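Local coordinates for putative branched-chain amino acid transport system substrate-binding protein (Rhodopseudomonas palustris, PDB 3TX6), which probably binds lignin-derived aromatic acids in the periplasm for an ABC importer, and here holds 3-(4-hydroxy-phenyl)pyruvic acid in its pocket, at residues L43-L48 with D289-L294; R62-E67 with D71-S76; Q117-M122 with G148-N153; K165-E170 with A189-I194. All coordinates share one frame; numbering follows the deposited sequence.

Contact 1 of 4, residues L43-L48 with D289-L294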
# COMPACT_ATOMS: atom_id res chain seq x y z
N LEU A 43 12.33 1.50 -21.13
CA LEU A 43 11.05 1.16 -20.54
C LEU A 43 10.02 2.10 -21.19
O LEU A 43 10.20 3.32 -21.25
CB LEU A 43 11.09 1.38 -19.04
CG LEU A 43 12.14 0.64 -18.23
CD1 LEU A 43 11.83 0.76 -16.74
CD2 LEU A 43 12.26 -0.82 -18.67
N LYS A 44 8.96 1.50 -21.70
CA LYS A 44 7.85 2.22 -22.26
C LYS A 44 6.76 2.09 -21.21
O LYS A 44 6.22 1.01 -21.00
CB LYS A 44 7.40 1.60 -23.59
CG LYS A 44 6.14 2.21 -24.16
CD LYS A 44 6.37 3.62 -24.64
CE LYS A 44 5.14 4.19 -25.37
NZ LYS A 44 5.24 5.67 -25.62
N VAL A 45 6.43 3.19 -20.54
CA VAL A 45 5.53 3.18 -19.40
C VAL A 45 4.27 3.96 -19.82
O VAL A 45 4.33 5.13 -20.25
CB VAL A 45 6.19 3.84 -18.16
CG1 VAL A 45 5.21 3.85 -16.99
CG2 VAL A 45 7.48 3.13 -17.79
N ILE A 46 3.14 3.29 -19.70
CA ILE A 46 1.82 3.80 -20.08
C ILE A 46 0.96 3.92 -18.83
O ILE A 46 0.77 2.94 -18.12
CB ILE A 46 1.11 2.88 -21.09
CG1 ILE A 46 1.99 2.65 -22.32
CG2 ILE A 46 -0.21 3.51 -21.50
CD1 ILE A 46 1.80 1.33 -22.98
N VAL A 47 0.58 5.14 -18.49
CA VAL A 47 -0.13 5.46 -17.25
C VAL A 47 -1.53 5.89 -17.52
O VAL A 47 -1.75 6.73 -18.38
CB VAL A 47 0.59 6.54 -16.42
CG1 VAL A 47 -0.05 6.64 -15.03
CG2 VAL A 47 2.07 6.18 -16.33
N LEU A 48 -2.48 5.31 -16.81
CA LEU A 48 -3.89 5.69 -16.92
C LEU A 48 -4.50 5.87 -15.55
O LEU A 48 -4.11 5.18 -14.62
CB LEU A 48 -4.66 4.57 -17.68
CG LEU A 48 -4.30 4.40 -19.17
CD1 LEU A 48 -5.02 3.17 -19.78
CD2 LEU A 48 -4.59 5.67 -20.03
N ASP A 289 9.07 1.37 -5.74
CA ASP A 289 9.58 0.05 -5.37
C ASP A 289 9.25 -1.00 -6.44
O ASP A 289 10.02 -1.92 -6.65
CB ASP A 289 8.99 -0.38 -4.05
CG ASP A 289 9.55 0.39 -2.88
OD1 ASP A 289 10.50 1.18 -3.08
OD2 ASP A 289 9.08 0.15 -1.75
N ALA A 290 8.09 -0.87 -7.10
CA ALA A 290 7.75 -1.80 -8.16
C ALA A 290 8.85 -1.79 -9.24
O ALA A 290 9.23 -2.85 -9.80
CB ALA A 290 6.38 -1.51 -8.76
N PHE A 291 9.40 -0.62 -9.54
CA PHE A 291 10.51 -0.51 -10.48
C PHE A 291 11.81 -1.05 -9.93
O PHE A 291 12.60 -1.58 -10.69
CB PHE A 291 10.65 0.91 -11.03
CG PHE A 291 9.61 1.24 -12.10
CD1 PHE A 291 8.30 1.58 -11.74
CD2 PHE A 291 9.95 1.20 -13.44
CE1 PHE A 291 7.37 1.86 -12.72
CE2 PHE A 291 9.02 1.50 -14.41
CZ PHE A 291 7.74 1.84 -14.06
N LYS A 292 12.05 -0.89 -8.63
CA LYS A 292 13.21 -1.55 -8.01
C LYS A 292 13.08 -3.06 -8.19
O LYS A 292 14.07 -3.73 -8.48
CB LYS A 292 13.34 -1.19 -6.52
CG LYS A 292 13.75 0.25 -6.23
CD LYS A 292 15.15 0.56 -6.79
CE LYS A 292 15.69 1.89 -6.32
NZ LYS A 292 17.09 2.23 -6.77
N VAL A 293 11.86 -3.62 -8.06
CA VAL A 293 11.67 -5.06 -8.32
C VAL A 293 12.01 -5.40 -9.77
O VAL A 293 12.72 -6.39 -10.04
CB VAL A 293 10.25 -5.54 -7.89
CG1 VAL A 293 9.94 -6.95 -8.41
CG2 VAL A 293 10.07 -5.41 -6.39
N LEU A 294 11.51 -4.58 -10.70
CA LEU A 294 11.84 -4.76 -12.10
C LEU A 294 13.35 -4.67 -12.39
O LEU A 294 13.86 -5.44 -13.22
CB LEU A 294 11.08 -3.80 -13.00
CG LEU A 294 9.56 -3.99 -13.06
CD1 LEU A 294 8.95 -3.06 -14.12
CD2 LEU A 294 9.20 -5.46 -13.29

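Contact 2 of 4, residues R62-E67 with D71-S76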
# COMPACT_ATOMS: atom_id res chain seq x y z
N ARG A 62 -6.88 -4.29 -19.44
CA ARG A 62 -7.06 -4.95 -20.69
C ARG A 62 -6.39 -4.19 -21.84
O ARG A 62 -5.75 -4.81 -22.68
CB ARG A 62 -8.55 -5.17 -20.96
CG ARG A 62 -8.86 -5.82 -22.30
CD ARG A 62 -8.12 -7.12 -22.58
NE ARG A 62 -8.41 -8.11 -21.57
CZ ARG A 62 -7.92 -9.35 -21.55
NH1 ARG A 62 -7.04 -9.74 -22.46
NH2 ARG A 62 -8.22 -10.17 -20.54
N ARG A 63 -6.51 -2.86 -21.84
CA ARG A 63 -5.84 -2.06 -22.87
C ARG A 63 -4.34 -2.33 -22.81
O ARG A 63 -3.68 -2.47 -23.82
CB ARG A 63 -6.06 -0.56 -22.67
CG ARG A 63 -7.43 -0.05 -23.03
CD ARG A 63 -7.61 1.46 -22.87
NE ARG A 63 -6.70 2.12 -23.77
CZ ARG A 63 -6.27 3.37 -23.67
NH1 ARG A 63 -6.67 4.16 -22.72
NH2 ARG A 63 -5.42 3.81 -24.59
N PHE A 64 -3.77 -2.44 -21.62
CA PHE A 64 -2.36 -2.70 -21.52
C PHE A 64 -1.99 -4.06 -22.10
O PHE A 64 -0.96 -4.19 -22.75
CB PHE A 64 -1.84 -2.66 -20.07
CG PHE A 64 -2.12 -1.38 -19.34
CD1 PHE A 64 -2.04 -0.16 -19.96
CD2 PHE A 64 -2.35 -1.42 -17.96
CE1 PHE A 64 -2.25 1.01 -19.26
CE2 PHE A 64 -2.59 -0.27 -17.26
CZ PHE A 64 -2.51 0.95 -17.90
N VAL A 65 -2.79 -5.07 -21.80
CA VAL A 65 -2.33 -6.43 -22.05
C VAL A 65 -2.53 -6.76 -23.50
O VAL A 65 -1.74 -7.58 -24.03
CB VAL A 65 -2.87 -7.52 -21.04
CG1 VAL A 65 -2.60 -7.21 -19.58
CG2 VAL A 65 -4.33 -7.77 -21.21
N THR A 66 -3.46 -6.06 -24.16
CA THR A 66 -3.90 -6.32 -25.53
C THR A 66 -3.51 -5.23 -26.59
O THR A 66 -2.92 -5.49 -27.66
CB THR A 66 -5.43 -6.59 -25.50
OG1 THR A 66 -5.72 -7.96 -25.07
CG2 THR A 66 -6.01 -6.24 -26.81
N GLU A 67 -3.74 -3.99 -26.28
CA GLU A 67 -3.39 -2.89 -27.13
C GLU A 67 -1.86 -2.61 -27.04
O GLU A 67 -1.16 -2.46 -28.06
CB GLU A 67 -4.28 -1.74 -26.67
CG GLU A 67 -4.21 -0.40 -27.36
CD GLU A 67 -4.97 0.69 -26.58
OE1 GLU A 67 -6.21 0.58 -26.30
OE2 GLU A 67 -4.28 1.69 -26.22
N ASP A 71 4.51 -6.21 -20.98
CA ASP A 71 5.22 -7.27 -20.27
C ASP A 71 4.83 -7.37 -18.81
O ASP A 71 4.91 -8.42 -18.23
CB ASP A 71 6.70 -6.97 -20.40
CG ASP A 71 7.15 -6.99 -21.86
OD1 ASP A 71 7.04 -8.02 -22.52
OD2 ASP A 71 7.60 -5.93 -22.35
N VAL A 72 4.51 -6.22 -18.21
CA VAL A 72 4.13 -6.11 -16.78
C VAL A 72 3.02 -5.09 -16.66
O VAL A 72 3.04 -4.07 -17.37
CB VAL A 72 5.34 -5.64 -15.91
CG1 VAL A 72 5.01 -5.56 -14.44
CG2 VAL A 72 6.55 -6.56 -16.14
N ILE A 73 2.09 -5.34 -15.74
CA ILE A 73 1.06 -4.37 -15.39
C ILE A 73 1.11 -4.08 -13.90
O ILE A 73 1.49 -4.94 -13.10
CB ILE A 73 -0.33 -4.76 -15.92
CG1 ILE A 73 -0.90 -5.96 -15.29
CG2 ILE A 73 -0.30 -4.87 -17.42
CD1 ILE A 73 -2.34 -6.26 -15.74
N MSE A 74 0.77 -2.84 -13.55
CA MSE A 74 0.84 -2.38 -12.17
C MSE A 74 -0.44 -1.65 -11.82
O MSE A 74 -1.08 -1.02 -12.65
CB MSE A 74 1.98 -1.37 -11.96
CG MSE A 74 3.32 -1.88 -12.46
SE MSE A 74 4.74 -0.59 -12.16
CE MSE A 74 3.91 0.36 -10.70
N GLY A 75 -0.83 -1.75 -10.56
CA GLY A 75 -1.93 -0.96 -10.03
C GLY A 75 -2.82 -1.81 -9.15
O GLY A 75 -2.53 -2.99 -8.89
N SER A 76 -3.91 -1.25 -8.66
CA SER A 76 -4.28 0.15 -8.72
C SER A 76 -3.93 0.73 -7.33
O SER A 76 -3.10 0.20 -6.64
CB SER A 76 -5.78 0.27 -9.10
OG SER A 76 -6.25 1.61 -9.09

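Contact 3 of 4, residues Q117-M122 with G148-N153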
# COMPACT_ATOMS: atom_id res chain seq x y z
N GLN A 117 2.54 -3.56 2.32
CA GLN A 117 2.63 -4.48 3.38
C GLN A 117 1.29 -5.22 3.58
O GLN A 117 0.23 -4.62 3.54
CB GLN A 117 3.00 -3.78 4.68
CG GLN A 117 4.40 -3.15 4.67
CD GLN A 117 4.49 -1.81 3.95
OE1 GLN A 117 3.48 -1.27 3.50
NE2 GLN A 117 5.71 -1.24 3.87
N PRO A 118 1.36 -6.56 3.79
CA PRO A 118 0.15 -7.31 4.08
C PRO A 118 -0.47 -6.90 5.37
O PRO A 118 0.23 -6.49 6.32
CB PRO A 118 0.62 -8.76 4.09
CG PRO A 118 2.04 -8.71 4.47
CD PRO A 118 2.56 -7.40 3.89
N ILE A 119 -1.79 -6.91 5.41
CA ILE A 119 -2.49 -6.48 6.61
C ILE A 119 -1.98 -7.13 7.90
O ILE A 119 -1.81 -6.40 8.86
CB ILE A 119 -4.01 -6.62 6.44
CG1 ILE A 119 -4.63 -5.39 5.76
CG2 ILE A 119 -4.75 -6.84 7.78
CD1 ILE A 119 -4.08 -5.09 4.40
N PRO A 120 -1.66 -8.45 7.92
CA PRO A 120 -1.23 -9.01 9.23
C PRO A 120 0.06 -8.45 9.76
O PRO A 120 0.21 -8.38 10.97
CB PRO A 120 -1.19 -10.52 8.97
CG PRO A 120 -2.27 -10.70 7.93
CD PRO A 120 -2.10 -9.51 7.01
N ILE A 121 0.98 -8.02 8.89
CA ILE A 121 2.21 -7.41 9.36
C ILE A 121 1.89 -6.06 10.01
O ILE A 121 2.42 -5.72 11.08
CB ILE A 121 3.28 -7.31 8.24
CG1 ILE A 121 3.84 -8.70 7.84
CG2 ILE A 121 4.36 -6.28 8.58
CD1 ILE A 121 4.88 -8.70 6.70
N MSE A 122 0.97 -5.31 9.42
CA MSE A 122 0.60 -4.01 9.94
C MSE A 122 -0.25 -4.12 11.19
O MSE A 122 -0.05 -3.38 12.16
CB MSE A 122 0.00 -3.15 8.80
CG MSE A 122 0.97 -3.01 7.59
SE MSE A 122 2.78 -2.59 8.10
CE MSE A 122 3.07 -0.93 7.12
N GLY A 148 -11.75 -3.07 4.28
CA GLY A 148 -12.24 -3.04 5.67
C GLY A 148 -12.43 -4.42 6.31
O GLY A 148 -12.21 -4.57 7.49
N ASP A 149 -12.81 -5.41 5.49
CA ASP A 149 -12.93 -6.78 5.93
C ASP A 149 -11.57 -7.37 6.27
O ASP A 149 -11.41 -8.04 7.31
CB ASP A 149 -13.55 -7.65 4.81
CG ASP A 149 -15.05 -7.37 4.58
OD1 ASP A 149 -15.69 -6.67 5.40
OD2 ASP A 149 -15.59 -7.83 3.54
N LEU A 150 -10.58 -7.18 5.40
CA LEU A 150 -9.26 -7.75 5.71
C LEU A 150 -8.79 -7.23 7.09
O LEU A 150 -8.26 -7.98 7.90
CB LEU A 150 -8.21 -7.36 4.70
CG LEU A 150 -8.24 -8.03 3.34
CD1 LEU A 150 -7.43 -7.22 2.33
CD2 LEU A 150 -7.71 -9.45 3.49
N TRP A 151 -9.02 -5.96 7.35
CA TRP A 151 -8.55 -5.35 8.62
C TRP A 151 -9.34 -5.82 9.80
O TRP A 151 -8.76 -6.18 10.84
CB TRP A 151 -8.59 -3.84 8.50
CG TRP A 151 -7.26 -3.30 8.01
CD1 TRP A 151 -6.95 -2.73 6.79
CD2 TRP A 151 -6.06 -3.26 8.80
NE1 TRP A 151 -5.64 -2.36 6.77
CE2 TRP A 151 -5.03 -2.70 7.97
CE3 TRP A 151 -5.74 -3.68 10.10
CZ2 TRP A 151 -3.75 -2.49 8.44
CZ3 TRP A 151 -4.45 -3.45 10.54
CH2 TRP A 151 -3.47 -2.89 9.73
N PHE A 152 -10.65 -5.85 9.65
CA PHE A 152 -11.47 -6.40 10.73
C PHE A 152 -11.14 -7.85 11.02
O PHE A 152 -11.02 -8.21 12.17
CB PHE A 152 -12.97 -6.24 10.51
CG PHE A 152 -13.78 -6.73 11.66
CD1 PHE A 152 -13.73 -6.08 12.89
CD2 PHE A 152 -14.58 -7.84 11.53
CE1 PHE A 152 -14.45 -6.54 13.97
CE2 PHE A 152 -15.32 -8.30 12.60
CZ PHE A 152 -15.26 -7.65 13.82
N ASN A 153 -11.02 -8.67 9.99
CA ASN A 153 -10.74 -10.07 10.21
C ASN A 153 -9.42 -10.27 10.94
O ASN A 153 -9.29 -11.17 11.79
CB ASN A 153 -10.73 -10.83 8.90
CG ASN A 153 -12.08 -10.92 8.26
OD1 ASN A 153 -13.11 -10.65 8.88
ND2 ASN A 153 -12.08 -11.35 7.00

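Contact 4 of 4, residues K165-E170 with A189-I194. With ACY (acetic acid), chain F.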
# COMPACT_ATOMS: atom_id res chain seq x y z
N LYS A 165 -10.09 -7.50 23.33
CA LYS A 165 -11.51 -7.85 23.28
C LYS A 165 -12.20 -6.82 22.41
O LYS A 165 -12.16 -5.63 22.71
CB LYS A 165 -12.14 -7.84 24.68
CG LYS A 165 -13.59 -8.34 24.74
CD LYS A 165 -14.20 -8.20 26.14
CE LYS A 165 -15.69 -8.53 26.18
NZ LYS A 165 -16.40 -7.72 27.20
N ILE A 166 -12.83 -7.28 21.34
CA ILE A 166 -13.57 -6.39 20.45
C ILE A 166 -14.95 -6.12 21.02
O ILE A 166 -15.75 -7.04 21.19
CB ILE A 166 -13.73 -6.97 19.06
CG1 ILE A 166 -12.35 -7.20 18.42
CG2 ILE A 166 -14.54 -6.02 18.19
CD1 ILE A 166 -12.45 -8.04 17.16
N VAL A 167 -15.20 -4.86 21.35
CA VAL A 167 -16.46 -4.47 21.99
C VAL A 167 -17.40 -3.69 21.09
O VAL A 167 -18.54 -3.37 21.47
CB VAL A 167 -16.22 -3.71 23.32
CG1 VAL A 167 -15.41 -4.60 24.26
CG2 VAL A 167 -15.52 -2.36 23.09
N ALA A 168 -16.94 -3.41 19.87
CA ALA A 168 -17.74 -2.68 18.93
C ALA A 168 -17.13 -2.78 17.54
O ALA A 168 -15.89 -2.65 17.38
CB ALA A 168 -17.86 -1.20 19.36
N GLU A 169 -18.01 -2.92 16.55
CA GLU A 169 -17.62 -2.99 15.14
C GLU A 169 -18.59 -2.16 14.32
O GLU A 169 -19.79 -2.48 14.28
CB GLU A 169 -17.65 -4.42 14.61
CG GLU A 169 -17.26 -4.50 13.13
CD GLU A 169 -17.82 -5.72 12.38
OE1 GLU A 169 -18.52 -6.55 13.00
OE2 GLU A 169 -17.59 -5.83 11.15
N GLU A 170 -18.07 -1.13 13.66
CA GLU A 170 -18.87 -0.27 12.80
C GLU A 170 -18.20 -0.13 11.44
O GLU A 170 -16.95 -0.13 11.34
CB GLU A 170 -19.02 1.10 13.43
CG GLU A 170 -19.74 1.09 14.80
CD GLU A 170 -21.23 0.84 14.66
OE1 GLU A 170 -21.82 1.35 13.67
OE2 GLU A 170 -21.80 0.15 15.53
N ALA A 189 -19.52 2.93 23.78
CA ALA A 189 -18.87 1.69 24.20
C ALA A 189 -17.54 1.98 24.88
O ALA A 189 -17.04 1.18 25.65
CB ALA A 189 -18.67 0.78 23.00
N ASN A 190 -16.94 3.13 24.55
CA ASN A 190 -15.71 3.64 25.20
C ASN A 190 -14.64 2.56 25.37
O ASN A 190 -14.14 2.32 26.48
CB ASN A 190 -15.96 4.42 26.53
CG ASN A 190 -14.72 5.23 26.99
OD1 ASN A 190 -13.91 5.71 26.16
ND2 ASN A 190 -14.55 5.36 28.30
N PRO A 191 -14.27 1.92 24.25
CA PRO A 191 -13.18 0.97 24.28
C PRO A 191 -11.90 1.70 24.63
O PRO A 191 -11.83 2.95 24.46
CB PRO A 191 -13.14 0.43 22.86
CG PRO A 191 -13.68 1.54 22.03
CD PRO A 191 -14.75 2.18 22.87
N ASP A 192 -10.93 0.98 25.16
CA ASP A 192 -9.61 1.57 25.46
C ASP A 192 -8.91 2.15 24.22
O ASP A 192 -8.12 3.12 24.34
CB ASP A 192 -8.70 0.53 26.11
CG ASP A 192 -9.24 0.03 27.42
OD1 ASP A 192 -10.02 0.76 28.09
OD2 ASP A 192 -8.84 -1.11 27.77
N ALA A 193 -9.15 1.55 23.04
CA ALA A 193 -8.52 1.98 21.79
C ALA A 193 -9.52 1.77 20.64
O ALA A 193 -10.46 0.97 20.74
CB ALA A 193 -7.21 1.24 21.53
N ILE A 194 -9.39 2.54 19.56
CA ILE A 194 -10.18 2.26 18.36
C ILE A 194 -9.22 2.14 17.18
O ILE A 194 -8.28 2.91 17.07
CB ILE A 194 -11.22 3.34 18.08
CG1 ILE A 194 -12.33 3.29 19.13
CG2 ILE A 194 -11.86 3.19 16.69
CD1 ILE A 194 -13.19 4.53 19.19
C ACY F . -12.15 8.23 29.52
O ACY F . -11.11 8.64 30.09
OXT ACY F . -12.38 7.01 29.30
CH3 ACY F . -13.16 9.23 29.07

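Contact 1 of 4, residues L43-L48 with D289-L294
Leu43 and Val45 of strand 41-49 meet the rim of the Phe291 ring, which helix 282-304 sends out to cover one face of a mainly parallel sheet, the alpha/beta layering of a periplasmic binding protein. The ring comes edge-on. Leu43 CD1 lies in its plane, 3.7 Å from Phe291 CE2, and Val45 CG2 sits next along the rim, 4.0 Å from Phe291 CZ. All of this is carbon against carbon, with no hydrogen bond across. A long, flat side chain suits the place because the backbones stand well apart: Leu43 CA and Phe291 CA, the closest such pair, are 10.2 Å from each other. With CG turned anti to the carbonyl carbon (chi1 -77°), the ring leaves the helix in the direction of the strand. Strand alternation puts Leu43 and Val45 on the helix side, and a beta-branched valine fits an extended backbone well. Replacing Phe291 by an alanine would probably leave the Leu43 and Val45 methyl groups without their partner and open a gap between helix and sheet. Further out, the ring also packs on Ile10 of strand 8-14 and on Leu31, while backbone bonds from Lys44 to Ile8 and Ile10 fix the strand in its sheet. Earlier in the helix segment, the Asp289 carboxylate is hydrogen-bonded through OD1 to Ser329 OG and through OD2 to Gln330 N.

Contact 2 of 4, residues R62-E67 with D71-S76
Phe64 and Val65, near the end of helix 54-67, both pack against the CG2 methyl of Ile73, where the helix lies on strand 72-75 within a beta-alpha-beta crossover that runs from strand 41-49 past strand 8-14. This is the close side. Ile73 CG2 stands 3.8 Å from Phe64 CB and 3.9 Å from Val65 CG1, and Ile73 CD1 adds a second touch, 4.0 Å from the same Val65 CG1. Two branches suit Ile73 here: with CG1 between the backbone N and the carbonyl carbon (chi1 67°), CG2 is set anti to the carbonyl carbon and reaches the helix. The Phe64 ring slants past this methyl, its CD2 being 4.0 Å from Ile73 CG2. Val85 and Ala89 of helix 79-92 close around Ile73, continuing the oily layer. Next in the strand, Met74, a selenomethionine modelled in two conformers, leads its end away from helix 54-67 in the one described.

The outer side of the helix is polar and exposed. There Arg63 and Glu67, one turn apart, form a salt bridge along the surface, the guanidinium presenting NE and NH2 side-on, one to each carboxylate oxygen. Arg63 NE donates to Glu67 OE1 at 3.0 Å, approaching somewhat out of the carboxylate plane; Arg63 NH2 donates to the syn lone pair of Glu67 OE2 at 2.9 Å, with an N-H...O angle of 159°.

Contact 3 of 4, residues Q117-M122 with G148-N153
Ile119, laid over the indole of Trp151, is the centre of a buried helix-to-helix contact that joins the first turn of helix 119-130 to helix 146-161. It lies just past the point where the chain leaves the sheet of one lobe, after strand 112-114, and enters the other lobe of this periplasmic binding protein. Ile119 CG1 makes a CH-pi contact with the five-membered ring, 3.5 Å from the Trp151 centroid and only 19° off the ring normal. Its other branch, CG2, set anti to the backbone N, leans over the fused part of the indole, 3.9 Å from Trp151 CD2, and meets the helix backbone 3.7 Å from Leu150 O. A branched side chain therefore spreads over more of the ring system than a straight one could. Farther along the indole, Met122, a selenomethionine, touches with its stem: CB is 3.6 Å from Trp151 CH2, while the bent end leads away. Pro118 occupies the N-cap position, and Pro120 fits the first turn, where an N-H is not needed for the helix bonds.

Tyr147 meets Trp151 edge-to-face, and the Trp151 side chain is about 6 Å from the bound 3-(4-hydroxy-phenyl)pyruvic acid. A serine in place of Trp151 would probably open a gap beneath Ile119 and leave Met122 CB without its partner. With no hydrogen bond crossing between the segments, dispersion, CH-pi attraction and complementary shape are what hold the indole against helix 119-130.

Contact 4 of 4, residues K165-E170 with A189-I194
Val167 crosses Pro191 at a slant, its CG2 methyl coming 3.7 Å from Pro191 CB on the pyrrolidine ring. A chi1 of -58° sets Val167 CG1 anti to the carbonyl carbon, which puts CG2 between the backbone N and the carbonyl carbon, and the CG2 branch also passes 4.4 Å from Ala189 CB. Beside it Ala168 and Ala189 face each other through their methyl groups, CB to CB, at 4.2 Å. Both Val167 and Ala168 point to the same partner segment, although neighbours in a regular strand would alternate; the psi of -3° at Val167 kinks the strand and turns the two together. Alanines suit the place, for the backbones come near: Ala168 CA and Ala189 CA are 6.9 Å apart.

The contact belongs to a beta-alpha-beta crossover in which edge strand 165-172 leads through helix 180-189 to strand 193-197, with strand 137-143 lying between the two in the sheet. At the helix end Asn190 takes a positive phi, a conformation asparagine adopts more readily than most residues, and Pro191 then directs the chain back toward the sheet. Pro191 O is hydrogen-bonded to Tyr215 OH, and Thr137 of strand 137-143 touches both Pro191 and Val167. Asn190 itself points away from the strand, and its amide is taken up by an acetic acid molecule that probably came from the crystallisation liquor: Asn190 ND2 donates to OXT of the acetic acid at 2.9 Å, nearly straight at 173°.

Contacts 1 and 2 share one sheet and touch each other, their centres 11 Å apart: Leu48 CD1 is 3.6 Å from Phe64 CE1. Together they pack helices on both faces of that sheet. Contacts 3 and 4 belong to the other lobe, with centres about 17 Å apart, and meet where Phe152 CZ approaches Glu169 CD at 3.5 Å. Between the lobes, the centres of contacts 1 and 3 are about 26 Å apart, while those of contacts 2 and 4 are separated by about 42 Å. Contact 3 lies beside the ligand, the Trp151 side chain being about 6 Å from it; contact 4 lies far out, about 25 Å from the chain centre.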